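Muscarinic toxin-like protein 3 homolog (PDB 3HH7) acts as a homodimeric three-finger neurotoxin of king cobra venom that inhibits nicotinic acetylcholine receptors. Local coordinates at residues C3-H6 against E12-E15; S27-G32 against R36-C41; F43-L48 against V55-R60. All coordinates share one frame; numbering follows the deposited sequence.

Contact 1: C3-H6 against E12-E15; sequences CYNH and ETTE
Cys3 and Glu15 pair through both of their backbone groups: Cys3 N reaches Glu15 O at 3.0 Å, and Glu15 N reaches Cys3 O at 2.9 Å. This is an antiparallel hydrogen-bonded pair of the first finger's hairpin, followed by Tyr4 and Thr14 as the non-hydrogen-bonded one. One step further on, Asn5 N bonds to Thr13 O at 2.9 Å, but the N-H arrives from above the carbonyl plane, 39° out of it, as the two chains leave regular strand geometry. Outward from there the packing is aromatic. The His6 ring lies with one face against the backbone of Glu12, whose CA stands 3.6 Å from the ring centroid in a CH-pi contact. With His6 CG held between its backbone N and carbonyl carbon (chi1 61°), the imidazole is brought over that CA. Glu12 then runs on extended, and its carboxyl carbon CD comes within 3.4 Å of Tyr4 CE1, the carboxylate turned 52° from the phenol plane; OE2 bonds onward to Gln65. The hairpin is fastened to the rest of the toxin by the Cys3–Cys24 disulfide, and it leans on strand 34-42, where Glu15 OE2 accepts from Cys41 N and His6 O from Arg39 NH1.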
ATOM      1  N   CYS A   3     -14.515  -2.139  -5.267  1.00 10.04           N
ATOM      2  CA  CYS A   3     -13.382  -1.227  -5.249  1.00  9.63           C
ATOM      3  C   CYS A   3     -13.637  -0.068  -6.184  1.00  9.47           C
ATOM      4  O   CYS A   3     -14.271  -0.236  -7.225  1.00  9.93           O
ATOM      5  CB  CYS A   3     -12.141  -1.953  -5.763  1.00  9.77           C
ATOM      6  SG  CYS A   3     -11.667  -3.396  -4.832  1.00  9.56           S
ATOM      7  N   TYR A   4     -13.085   1.096  -5.852  1.00  9.23           N
ATOM      8  CA  TYR A   4     -12.985   2.154  -6.849  1.00  9.68           C
ATOM      9  C   TYR A   4     -12.101   1.685  -7.998  1.00  9.88           C
ATOM     10  O   TYR A   4     -11.142   0.935  -7.782  1.00 10.18           O
ATOM     11  CB  TYR A   4     -12.394   3.421  -6.249  1.00  9.95           C
ATOM     12  CG  TYR A   4     -13.322   4.117  -5.291  1.00 11.26           C
ATOM     13  CD1 TYR A   4     -14.420   4.832  -5.761  1.00 12.36           C
ATOM     14  CD2 TYR A   4     -13.103   4.060  -3.920  1.00 10.80           C
ATOM     15  CE1 TYR A   4     -15.277   5.484  -4.877  1.00 12.09           C
ATOM     16  CE2 TYR A   4     -13.959   4.692  -3.038  1.00 11.76           C
ATOM     17  CZ  TYR A   4     -15.042   5.401  -3.524  1.00 10.81           C
ATOM     18  OH  TYR A   4     -15.876   6.038  -2.630  1.00 13.55           O
ATOM     19  N   ASN A   5     -12.421   2.118  -9.216  1.00 10.10           N
ATOM     20  CA  ASN A   5     -11.564   1.787 -10.355  1.00 10.49           C
ATOM     21  C   ASN A   5     -11.286   2.938 -11.303  1.00 10.52           C
ATOM     22  O   ASN A   5     -10.717   2.733 -12.382  1.00 11.23           O
ATOM     23  CB  ASN A   5     -12.085   0.548 -11.105  1.00 10.60           C
ATOM     24  CG  ASN A   5     -13.391   0.801 -11.826  1.00 11.92           C
ATOM     25  OD1 ASN A   5     -14.126   1.724 -11.486  1.00 12.36           O
ATOM     26  ND2 ASN A   5     -13.696  -0.031 -12.821  1.00 14.95           N
ATOM     27  N   HIS A   6     -11.660   4.146 -10.888  1.00 10.93           N
ATOM     28  CA  HIS A   6     -11.417   5.328 -11.711  1.00 11.09           C
ATOM     29  C   HIS A   6      -9.950   5.746 -11.691  1.00 11.05           C
ATOM     30  O   HIS A   6      -9.248   5.591 -10.684  1.00 11.38           O
ATOM     31  CB  HIS A   6     -12.329   6.494 -11.303  1.00 11.55           C
ATOM     32  CG  HIS A   6     -12.145   6.952  -9.895  1.00 11.75           C
ATOM     33  ND1 HIS A   6     -12.461   6.157  -8.812  1.00 11.51           N
ATOM     34  CD2 HIS A   6     -11.718   8.133  -9.387  1.00 11.29           C
ATOM     35  CE1 HIS A   6     -12.205   6.821  -7.699  1.00 11.08           C
ATOM     36  NE2 HIS A   6     -11.761   8.023  -8.018  1.00 10.97           N
ATOM     37  N   GLU A  12     -15.554   9.377  -9.994  1.00 16.38           N
ATOM     38  CA  GLU A  12     -15.540   8.089  -9.295  1.00 16.73           C
ATOM     39  C   GLU A  12     -16.347   7.021 -10.017  1.00 16.47           C
ATOM     40  O   GLU A  12     -17.486   7.267 -10.444  1.00 16.75           O
ATOM     41  CB  GLU A  12     -16.141   8.234  -7.902  1.00 17.15           C
ATOM     42  CG  GLU A  12     -15.287   8.871  -6.837  1.00 19.25           C
ATOM     43  CD  GLU A  12     -15.970   8.755  -5.472  1.00 19.54           C
ATOM     44  OE1 GLU A  12     -17.157   8.369  -5.438  1.00 24.33           O
ATOM     45  OE2 GLU A  12     -15.327   9.032  -4.445  1.00 25.88           O
ATOM     46  N   THR A  13     -15.765   5.838 -10.139  1.00 15.03           N
ATOM     47  CA  THR A  13     -16.483   4.653 -10.595  1.00 14.56           C
ATOM     48  C   THR A  13     -16.062   3.471  -9.743  1.00 14.41           C
ATOM     49  O   THR A  13     -14.993   3.494  -9.126  1.00 12.78           O
ATOM     50  CB  THR A  13     -16.234   4.339 -12.089  1.00 14.75           C
ATOM     51  OG1 THR A  13     -14.840   4.105 -12.313  1.00 14.49           O
ATOM     52  CG2 THR A  13     -16.691   5.513 -12.960  1.00 14.75           C
ATOM     53  N   THR A  14     -16.920   2.453  -9.685  1.00 14.60           N
ATOM     54  CA  THR A  14     -16.576   1.245  -8.947  1.00 15.01           C
ATOM     55  C   THR A  14     -16.754  -0.007  -9.785  1.00 15.28           C
ATOM     56  O   THR A  14     -17.415  -0.007 -10.837  1.00 15.38           O
ATOM     57  CB  THR A  14     -17.370   1.106  -7.637  1.00 15.71           C
ATOM     58  OG1 THR A  14     -18.768   1.075  -7.933  1.00 17.71           O
ATOM     59  CG2 THR A  14     -17.078   2.253  -6.688  1.00 15.07           C
ATOM     60  N   GLU A  15     -16.129  -1.074  -9.317  1.00 14.53           N
ATOM     61  CA  GLU A  15     -16.320  -2.377  -9.911  1.00 15.64           C
ATOM     62  C   GLU A  15     -16.425  -3.396  -8.800  1.00 15.26           C
ATOM     63  O   GLU A  15     -15.858  -3.216  -7.713  1.00 14.20           O
ATOM     64  CB  GLU A  15     -15.177  -2.733 -10.855  1.00 15.60           C
ATOM     65  CG  GLU A  15     -13.837  -2.886 -10.178  1.00 16.41           C
ATOM     66  CD  GLU A  15     -12.701  -3.172 -11.148  1.00 18.06           C
ATOM     67  OE1 GLU A  15     -12.973  -3.446 -12.339  1.00 22.50           O
ATOM     68  OE2 GLU A  15     -11.536  -3.111 -10.708  1.00 20.26           O
TER

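Contact 2: S27-G32 against R36-C41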
ATOM      1  N   SER A  27      -2.672   2.971  -6.811  1.00  7.43           N
ATOM      2  CA  SER A  27      -1.270   3.120  -7.178  1.00  8.66           C
ATOM      3  C   SER A  27      -1.058   4.509  -7.758  1.00  7.90           C
ATOM      4  O   SER A  27      -1.725   4.874  -8.724  1.00  9.31           O
ATOM      5  CB  SER A  27      -0.918   2.052  -8.215  1.00  8.67           C
ATOM      6  OG  SER A  27       0.413   2.185  -8.663  1.00 13.29           O
ATOM      7  N   SER A  28      -0.151   5.284  -7.165  1.00  7.63           N
ATOM      8  CA  SER A  28       0.149   6.644  -7.603  1.00  8.41           C
ATOM      9  C   SER A  28       1.578   6.673  -8.112  1.00  9.33           C
ATOM     10  O   SER A  28       2.500   6.236  -7.405  1.00  8.72           O
ATOM     11  CB  SER A  28       0.001   7.617  -6.432  1.00  8.75           C
ATOM     12  OG  SER A  28       0.529   8.881  -6.757  1.00 10.43           O
ATOM     13  N   TRP A  29       1.778   7.155  -9.334  1.00 10.03           N
ATOM     14  CA  TRP A  29       3.130   7.237  -9.881  1.00 11.81           C
ATOM     15  C   TRP A  29       3.320   8.492 -10.742  1.00 11.77           C
ATOM     16  O   TRP A  29       2.379   9.259 -10.977  1.00 11.80           O
ATOM     17  CB  TRP A  29       3.484   5.968 -10.669  1.00 13.80           C
ATOM     18  CG  TRP A  29       2.807   5.873 -12.006  1.00 15.72           C
ATOM     19  CD1 TRP A  29       3.357   6.173 -13.225  1.00 18.19           C
ATOM     20  CD2 TRP A  29       1.473   5.421 -12.270  1.00 17.82           C
ATOM     21  NE1 TRP A  29       2.439   5.959 -14.224  1.00 19.26           N
ATOM     22  CE2 TRP A  29       1.277   5.497 -13.673  1.00 18.33           C
ATOM     23  CE3 TRP A  29       0.420   4.976 -11.464  1.00 18.42           C
ATOM     24  CZ2 TRP A  29       0.068   5.144 -14.284  1.00 18.51           C
ATOM     25  CZ3 TRP A  29      -0.788   4.621 -12.076  1.00 18.18           C
ATOM     26  CH2 TRP A  29      -0.948   4.708 -13.473  1.00 18.62           C
ATOM     27  N   ILE A  30       4.553   8.729 -11.162  1.00 12.46           N
ATOM     28  CA  ILE A  30       4.852   9.869 -12.030  1.00 13.61           C
ATOM     29  C   ILE A  30       5.292   9.331 -13.378  1.00 14.55           C
ATOM     30  O   ILE A  30       6.208   8.508 -13.443  1.00 14.75           O
ATOM     31  CB  ILE A  30       5.974  10.765 -11.425  1.00 13.72           C
ATOM     32  CG1 ILE A  30       5.548  11.343 -10.075  1.00 16.47           C
ATOM     33  CG2 ILE A  30       6.372  11.885 -12.400  1.00 15.42           C
ATOM     34  CD1 ILE A  30       6.719  11.551  -9.105  1.00 20.85           C
ATOM     35  N   ASP A  31       4.612   9.779 -14.436  1.00 14.76           N
ATOM     36  CA  ASP A  31       4.993   9.488 -15.817  1.00 15.79           C
ATOM     37  C   ASP A  31       5.640  10.740 -16.401  1.00 15.42           C
ATOM     38  O   ASP A  31       4.937  11.686 -16.783  1.00 15.55           O
ATOM     39  CB  ASP A  31       3.755   9.097 -16.627  1.00 16.25           C
ATOM     40  CG  ASP A  31       4.078   8.780 -18.090  1.00 18.60           C
ATOM     41  OD1 ASP A  31       5.271   8.758 -18.476  1.00 23.01           O
ATOM     42  OD2 ASP A  31       3.123   8.546 -18.851  1.00 22.89           O
ATOM     43  N   GLY A  32       6.970  10.760 -16.454  1.00 15.85           N
ATOM     44  CA  GLY A  32       7.700  11.979 -16.843  1.00 15.87           C
ATOM     45  C   GLY A  32       7.651  12.996 -15.710  1.00 15.98           C
ATOM     46  O   GLY A  32       8.448  12.920 -14.768  1.00 16.63           O
ATOM     47  N   ARG A  36      -0.103  10.306 -12.001  1.00 10.98           N
ATOM     48  CA  ARG A  36      -1.232   9.482 -12.392  1.00 11.12           C
ATOM     49  C   ARG A  36      -1.590   8.529 -11.283  1.00 10.61           C
ATOM     50  O   ARG A  36      -0.723   8.160 -10.483  1.00 10.15           O
ATOM     51  CB  ARG A  36      -0.914   8.739 -13.670  1.00 11.76           C
ATOM     52  CG  ARG A  36      -0.720   9.702 -14.832  1.00 13.59           C
ATOM     53  CD  ARG A  36      -0.538   8.974 -16.111  1.00 12.75           C
ATOM     54  NE  ARG A  36      -1.780   8.407 -16.599  1.00 16.49           N
ATOM     55  CZ  ARG A  36      -1.845   7.382 -17.446  1.00 18.15           C
ATOM     56  NH1 ARG A  36      -0.731   6.797 -17.884  1.00 18.82           N
ATOM     57  NH2 ARG A  36      -3.024   6.936 -17.846  1.00 20.09           N
ATOM     58  N   ILE A  37      -2.869   8.171 -11.214  1.00 10.02           N
ATOM     59  CA  ILE A  37      -3.365   7.235 -10.208  1.00 10.91           C
ATOM     60  C   ILE A  37      -4.158   6.156 -10.912  1.00 10.41           C
ATOM     61  O   ILE A  37      -4.964   6.455 -11.793  1.00 10.39           O
ATOM     62  CB  ILE A  37      -4.243   7.913  -9.106  1.00 11.45           C
ATOM     63  CG1 ILE A  37      -3.452   8.997  -8.374  1.00 12.75           C
ATOM     64  CG2 ILE A  37      -4.697   6.889  -8.055  1.00 13.52           C
ATOM     65  CD1 ILE A  37      -4.292   9.775  -7.379  1.00 13.00           C
ATOM     66  N   GLU A  38      -3.871   4.905 -10.567  1.00  9.92           N
ATOM     67  CA  GLU A  38      -4.674   3.772 -11.008  1.00 10.40           C
ATOM     68  C   GLU A  38      -5.349   3.138  -9.798  1.00  9.14           C
ATOM     69  O   GLU A  38      -4.736   3.023  -8.724  1.00  8.55           O
ATOM     70  CB  GLU A  38      -3.781   2.752 -11.695  1.00 11.34           C
ATOM     71  CG  GLU A  38      -4.498   1.614 -12.400  1.00 15.82           C
ATOM     72  CD  GLU A  38      -3.517   0.706 -13.114  1.00 19.81           C
ATOM     73  OE1 GLU A  38      -2.954   1.136 -14.143  1.00 23.48           O
ATOM     74  OE2 GLU A  38      -3.283  -0.426 -12.640  1.00 22.48           O
ATOM     75  N   ARG A  39      -6.611   2.734  -9.961  1.00  8.93           N
ATOM     76  CA  ARG A  39      -7.360   2.079  -8.897  1.00  8.77           C
ATOM     77  C   ARG A  39      -8.080   0.861  -9.445  1.00  8.84           C
ATOM     78  O   ARG A  39      -8.511   0.844 -10.600  1.00  9.14           O
ATOM     79  CB  ARG A  39      -8.428   3.021  -8.355  1.00  8.82           C
ATOM     80  CG  ARG A  39      -7.903   4.302  -7.748  1.00  8.52           C
ATOM     81  CD  ARG A  39      -9.086   5.110  -7.271  1.00 10.61           C
ATOM     82  NE  ARG A  39      -8.734   6.388  -6.651  1.00 10.94           N
ATOM     83  CZ  ARG A  39      -8.481   7.518  -7.311  1.00 13.61           C
ATOM     84  NH1 ARG A  39      -8.474   7.553  -8.649  1.00 12.73           N
ATOM     85  NH2 ARG A  39      -8.201   8.617  -6.628  1.00 14.10           N
ATOM     86  N   GLY A  40      -8.263  -0.152  -8.612  1.00  8.83           N
ATOM     87  CA  GLY A  40      -9.098  -1.262  -9.011  1.00  8.94           C
ATOM     88  C   GLY A  40      -9.059  -2.496  -8.127  1.00  9.40           C
ATOM     89  O   GLY A  40      -8.508  -2.484  -7.030  1.00  9.48           O
ATOM     90  N   CYS A  41      -9.706  -3.549  -8.610  1.00 10.82           N
ATOM     91  CA  CYS A  41      -9.622  -4.884  -8.029  1.00 11.49           C
ATOM     92  C   CYS A  41      -8.321  -5.554  -8.407  1.00 11.73           C
ATOM     93  O   CYS A  41      -7.806  -5.368  -9.519  1.00 12.02           O
ATOM     94  CB  CYS A  41     -10.762  -5.756  -8.561  1.00 11.74           C
ATOM     95  SG  CYS A  41     -12.379  -5.266  -8.039  1.00 13.60           S
TER
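Trp29 and Arg36 face each other across the hairpin of strands 23-31 and 34-42, the central finger of the three-finger fold, and their backbones close a hydrogen-bonded antiparallel pair, Trp29 N to Arg36 O and Arg36 N to Trp29 O, both 2.9 Å. Ser27 and Glu38 form the next such pair, Ser27 N to Glu38 O and Glu38 N to Ser27 O, both 2.8 Å. The tight part of the contact is built on the Trp29 indole. A chi1 of 74° swings the ring back over the neighbouring strand, where its six-membered part covers Arg36 CB in a CH-pi contact and its CZ3 corner presses to 3.4 Å from Glu38 N. Glu38 OE2 is hydrogen-bonded to Tyr25 OH. The other face, carrying Ser28 and Ile37, packs more loosely between the two strands: Ser28 CB and Ile37 CG1 are 4.2 Å apart. Looser still is the end near the fingertip. There the exposed Asp31 and the bent Arg36 chain approach without forming a salt bridge, Asp31 OD2 lying 4.3 Å from Arg36 NH1. That same NH1 comes within 4.0 Å of Trp29 CZ2, which lies over one face of the guanidinium group, the two planes 59° apart.

Contact 3: F43-L48 against V55-R60; sequences FTCPEL and VYCCRR
Glu47 OE2 is gripped by two backbone N-H groups, while Glu47 O, on the same residue, lies 3.7 Å from Val55 CG2. The CB of Glu47 points away from strand 52-58. Leu48 N donates to the anti lone pair of Glu47 OE2 at 2.8 Å in a bent bond (137° at the hydrogen), and Cys45 N of the second subunit donates as well; OE1 of the same carboxylate bonds to Thr44 OG1 of that subunit. The carboxylate is thus tied down at both oxygens, which probably steadies the backbone at Glu47 and Leu48, and the dimer contact is built into the same group. Across the contact itself the link is the Cys45–Cys57 disulfide, which joins the ascending arm of the third finger to strand 52-58. Its SG–SG torsion is 92°, close to the relaxed value and right-handed. Cys45 SG stands anti to its backbone N (chi1 -170°), which carries the sulfur across to the strand. Beside the bridge, Pro46 brings its CD to 3.5 Å from Cys57 SG and to 3.8 Å from Val55 CG1. Val55 divides its two methyls: CG1 lies 3.5 Å from Pro46 O and also faces the Cys45 sulfur, while CG2 meets Leu48 CD1 at 3.9 Å, the leucine and valine running alongside one another with their ends pointing opposite ways. No hydrogen bond spans the two segments. The backbone of 55-58 instead bonds to strand 23-31, through Tyr56 with Lys26 and Cys58 with Cys24, and forms an antiparallel ladder with the second subunit. The arm is therefore attached to its strand by one covalent bond and apolar packing, a combination that leaves the strand's hydrogen-bonding groups to the sheet and to the dimer interface.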
ATOM      1  N   PHE A  43      -5.797  -9.386  -7.245  1.00 13.71           N
ATOM      2  CA  PHE A  43      -5.492 -10.512  -6.361  1.00 14.60           C
ATOM      3  C   PHE A  43      -4.042 -10.485  -5.849  1.00 13.54           C
ATOM      4  O   PHE A  43      -3.630 -11.320  -5.021  1.00 14.16           O
ATOM      5  CB  PHE A  43      -5.829 -11.863  -7.037  1.00 15.68           C
ATOM      6  CG  PHE A  43      -5.103 -12.117  -8.336  1.00 17.50           C
ATOM      7  CD1 PHE A  43      -3.768 -12.514  -8.342  1.00 20.06           C
ATOM      8  CD2 PHE A  43      -5.776 -12.014  -9.554  1.00 21.24           C
ATOM      9  CE1 PHE A  43      -3.102 -12.768  -9.543  1.00 21.78           C
ATOM     10  CE2 PHE A  43      -5.119 -12.272 -10.767  1.00 22.03           C
ATOM     11  CZ  PHE A  43      -3.783 -12.645 -10.757  1.00 21.28           C
ATOM     12  N   THR A  44      -3.276  -9.516  -6.342  1.00 12.84           N
ATOM     13  CA  THR A  44      -1.894  -9.299  -5.910  1.00 12.00           C
ATOM     14  C   THR A  44      -1.623  -7.798  -5.731  1.00 11.33           C
ATOM     15  O   THR A  44      -2.045  -6.973  -6.555  1.00 11.36           O
ATOM     16  CB  THR A  44      -0.874  -9.952  -6.888  1.00 12.98           C
ATOM     17  OG1 THR A  44       0.466  -9.706  -6.443  1.00 12.66           O
ATOM     18  CG2 THR A  44      -1.034  -9.417  -8.287  1.00 12.75           C
ATOM     19  N   CYS A  45      -0.914  -7.452  -4.661  1.00  9.88           N
ATOM     20  CA  CYS A  45      -0.614  -6.052  -4.395  1.00  9.40           C
ATOM     21  C   CYS A  45       0.489  -5.589  -5.345  1.00  9.94           C
ATOM     22  O   CYS A  45       1.542  -6.214  -5.379  1.00  9.97           O
ATOM     23  CB  CYS A  45      -0.190  -5.880  -2.935  1.00 10.38           C
ATOM     24  SG  CYS A  45      -0.081  -4.161  -2.443  1.00  9.37           S
ATOM     25  N   PRO A  46       0.251  -4.521  -6.133  1.00  9.44           N
ATOM     26  CA  PRO A  46       1.256  -4.110  -7.130  1.00  9.56           C
ATOM     27  C   PRO A  46       2.608  -3.757  -6.514  1.00  9.67           C
ATOM     28  O   PRO A  46       2.666  -3.227  -5.420  1.00  9.61           O
ATOM     29  CB  PRO A  46       0.628  -2.865  -7.796  1.00  9.89           C
ATOM     30  CG  PRO A  46      -0.812  -2.958  -7.513  1.00 10.90           C
ATOM     31  CD  PRO A  46      -0.953  -3.669  -6.187  1.00  9.66           C
ATOM     32  N   GLU A  47       3.691  -4.073  -7.221  1.00  9.72           N
ATOM     33  CA  GLU A  47       5.005  -3.593  -6.837  1.00  9.99           C
ATOM     34  C   GLU A  47       5.048  -2.059  -6.867  1.00  9.12           C
ATOM     35  O   GLU A  47       4.355  -1.418  -7.674  1.00 10.11           O
ATOM     36  CB  GLU A  47       6.067  -4.166  -7.783  1.00  9.14           C
ATOM     37  CG  GLU A  47       7.494  -3.786  -7.448  1.00 10.10           C
ATOM     38  CD  GLU A  47       7.896  -4.229  -6.058  1.00 11.13           C
ATOM     39  OE1 GLU A  47       8.496  -5.313  -5.927  1.00 12.22           O
ATOM     40  OE2 GLU A  47       7.614  -3.511  -5.062  1.00  9.93           O
ATOM     41  N   LEU A  48       5.850  -1.478  -5.976  1.00  9.84           N
ATOM     42  CA  LEU A  48       6.145  -0.061  -6.071  1.00  9.96           C
ATOM     43  C   LEU A  48       7.403   0.108  -6.922  1.00 11.21           C
ATOM     44  O   LEU A  48       8.514  -0.195  -6.483  1.00 12.19           O
ATOM     45  CB  LEU A  48       6.314   0.598  -4.691  1.00  9.85           C
ATOM     46  CG  LEU A  48       6.574   2.108  -4.745  1.00  9.51           C
ATOM     47  CD1 LEU A  48       5.328   2.818  -5.248  1.00 10.97           C
ATOM     48  CD2 LEU A  48       6.998   2.657  -3.376  1.00 10.25           C
ATOM     49  N   VAL A  55       1.896   2.705  -3.292  1.00  7.12           N
ATOM     50  CA  VAL A  55       0.919   1.679  -3.590  1.00  7.38           C
ATOM     51  C   VAL A  55       0.182   1.396  -2.276  1.00  6.88           C
ATOM     52  O   VAL A  55       0.805   1.280  -1.211  1.00  7.13           O
ATOM     53  CB  VAL A  55       1.576   0.362  -4.084  1.00  7.49           C
ATOM     54  CG1 VAL A  55       0.541  -0.763  -4.155  1.00  9.16           C
ATOM     55  CG2 VAL A  55       2.161   0.545  -5.474  1.00  8.78           C
ATOM     56  N   TYR A  56      -1.140   1.299  -2.359  1.00  7.23           N
ATOM     57  CA  TYR A  56      -1.962   0.986  -1.207  1.00  6.84           C
ATOM     58  C   TYR A  56      -2.905  -0.136  -1.565  1.00  7.11           C
ATOM     59  O   TYR A  56      -3.609  -0.049  -2.585  1.00  7.31           O
ATOM     60  CB  TYR A  56      -2.758   2.230  -0.782  1.00  6.98           C
ATOM     61  CG  TYR A  56      -3.655   2.022   0.421  1.00  8.60           C
ATOM     62  CD1 TYR A  56      -3.144   1.561   1.637  1.00  8.83           C
ATOM     63  CD2 TYR A  56      -5.004   2.311   0.339  1.00  9.11           C
ATOM     64  CE1 TYR A  56      -3.976   1.379   2.753  1.00 11.25           C
ATOM     65  CE2 TYR A  56      -5.841   2.138   1.430  1.00 10.98           C
ATOM     66  CZ  TYR A  56      -5.323   1.688   2.632  1.00 11.24           C
ATOM     67  OH  TYR A  56      -6.189   1.531   3.703  1.00 12.50           O
ATOM     68  N   CYS A  57      -2.905  -1.190  -0.750  1.00  6.74           N
ATOM     69  CA  CYS A  57      -3.724  -2.378  -0.974  1.00  7.62           C
ATOM     70  C   CYS A  57      -4.558  -2.601   0.267  1.00  8.12           C
ATOM     71  O   CYS A  57      -4.024  -2.609   1.362  1.00  8.86           O
ATOM     72  CB  CYS A  57      -2.855  -3.615  -1.267  1.00  7.83           C
ATOM     73  SG  CYS A  57      -1.935  -3.422  -2.800  1.00  8.62           S
ATOM     74  N   CYS A  58      -5.862  -2.768   0.085  1.00  7.61           N
ATOM     75  CA  CYS A  58      -6.785  -2.785   1.205  1.00  8.00           C
ATOM     76  C   CYS A  58      -8.000  -3.641   0.872  1.00  8.45           C
ATOM     77  O   CYS A  58      -8.322  -3.858  -0.306  1.00  8.49           O
ATOM     78  CB  CYS A  58      -7.167  -1.346   1.564  1.00  8.88           C
ATOM     79  SG  CYS A  58      -7.945  -0.429   0.216  1.00  8.68           S
ATOM     80  N   ARG A  59      -8.666  -4.139   1.918  1.00  9.01           N
ATOM     81  CA  ARG A  59      -9.753  -5.110   1.742  1.00  9.57           C
ATOM     82  C   ARG A  59     -11.186  -4.569   1.829  1.00  9.77           C
ATOM     83  O   ARG A  59     -12.086  -5.146   1.226  1.00 10.29           O
ATOM     84  CB  ARG A  59      -9.603  -6.267   2.736  1.00  9.66           C
ATOM     85  CG  ARG A  59      -8.393  -7.112   2.489  1.00 12.51           C
ATOM     86  CD  ARG A  59      -8.538  -8.451   3.160  1.00 12.01           C
ATOM     87  NE  ARG A  59      -7.343  -9.243   2.916  1.00 12.35           N
ATOM     88  CZ  ARG A  59      -7.151 -10.001   1.841  1.00 11.88           C
ATOM     89  NH1 ARG A  59      -8.081 -10.087   0.899  1.00 14.42           N
ATOM     90  NH2 ARG A  59      -6.013 -10.675   1.710  1.00 14.59           N
ATOM     91  N   ARG A  60     -11.405  -3.491   2.568  1.00  9.81           N
ATOM     92  CA  ARG A  60     -12.789  -3.057   2.808  1.00  9.98           C
ATOM     93  C   ARG A  60     -13.391  -2.425   1.547  1.00  9.54           C
ATOM     94  O   ARG A  60     -12.674  -1.835   0.738  1.00  9.70           O
ATOM     95  CB  ARG A  60     -12.848  -2.099   3.994  1.00  9.47           C
ATOM     96  CG  ARG A  60     -12.309  -2.705   5.297  1.00  9.94           C
ATOM     97  CD  ARG A  60     -13.188  -3.833   5.856  1.00 10.83           C
ATOM     98  NE  ARG A  60     -14.528  -3.347   6.174  1.00 10.49           N
ATOM     99  CZ  ARG A  60     -14.838  -2.719   7.307  1.00 11.32           C
ATOM    100  NH1 ARG A  60     -13.910  -2.503   8.235  1.00 12.72           N
ATOM    101  NH2 ARG A  60     -16.076  -2.279   7.498  1.00 11.83           N
TER

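Overall arrangement
The contacts follow one another along the chain without overlap and mark the three fingers in turn: contact 1 the first, contact 2 the central one, contact 3 the third. Contact 1 belongs to the small two-stranded sheet, whereas contact 2 and the strand half of contact 3 (55-58) share the three-stranded sheet, where strand 23-31 is central. Centres of contacts 1 and 2 are about 13 Å apart, those of 2 and 3 about 12 Å, and Ser27 meets Val55 where the latter two touch. Contacts 1 and 3 lie on opposite sides of the chain's centre and do not touch. Of the three, contact 3 alone has segments touched by the second subunit, whose strand continues the sheet.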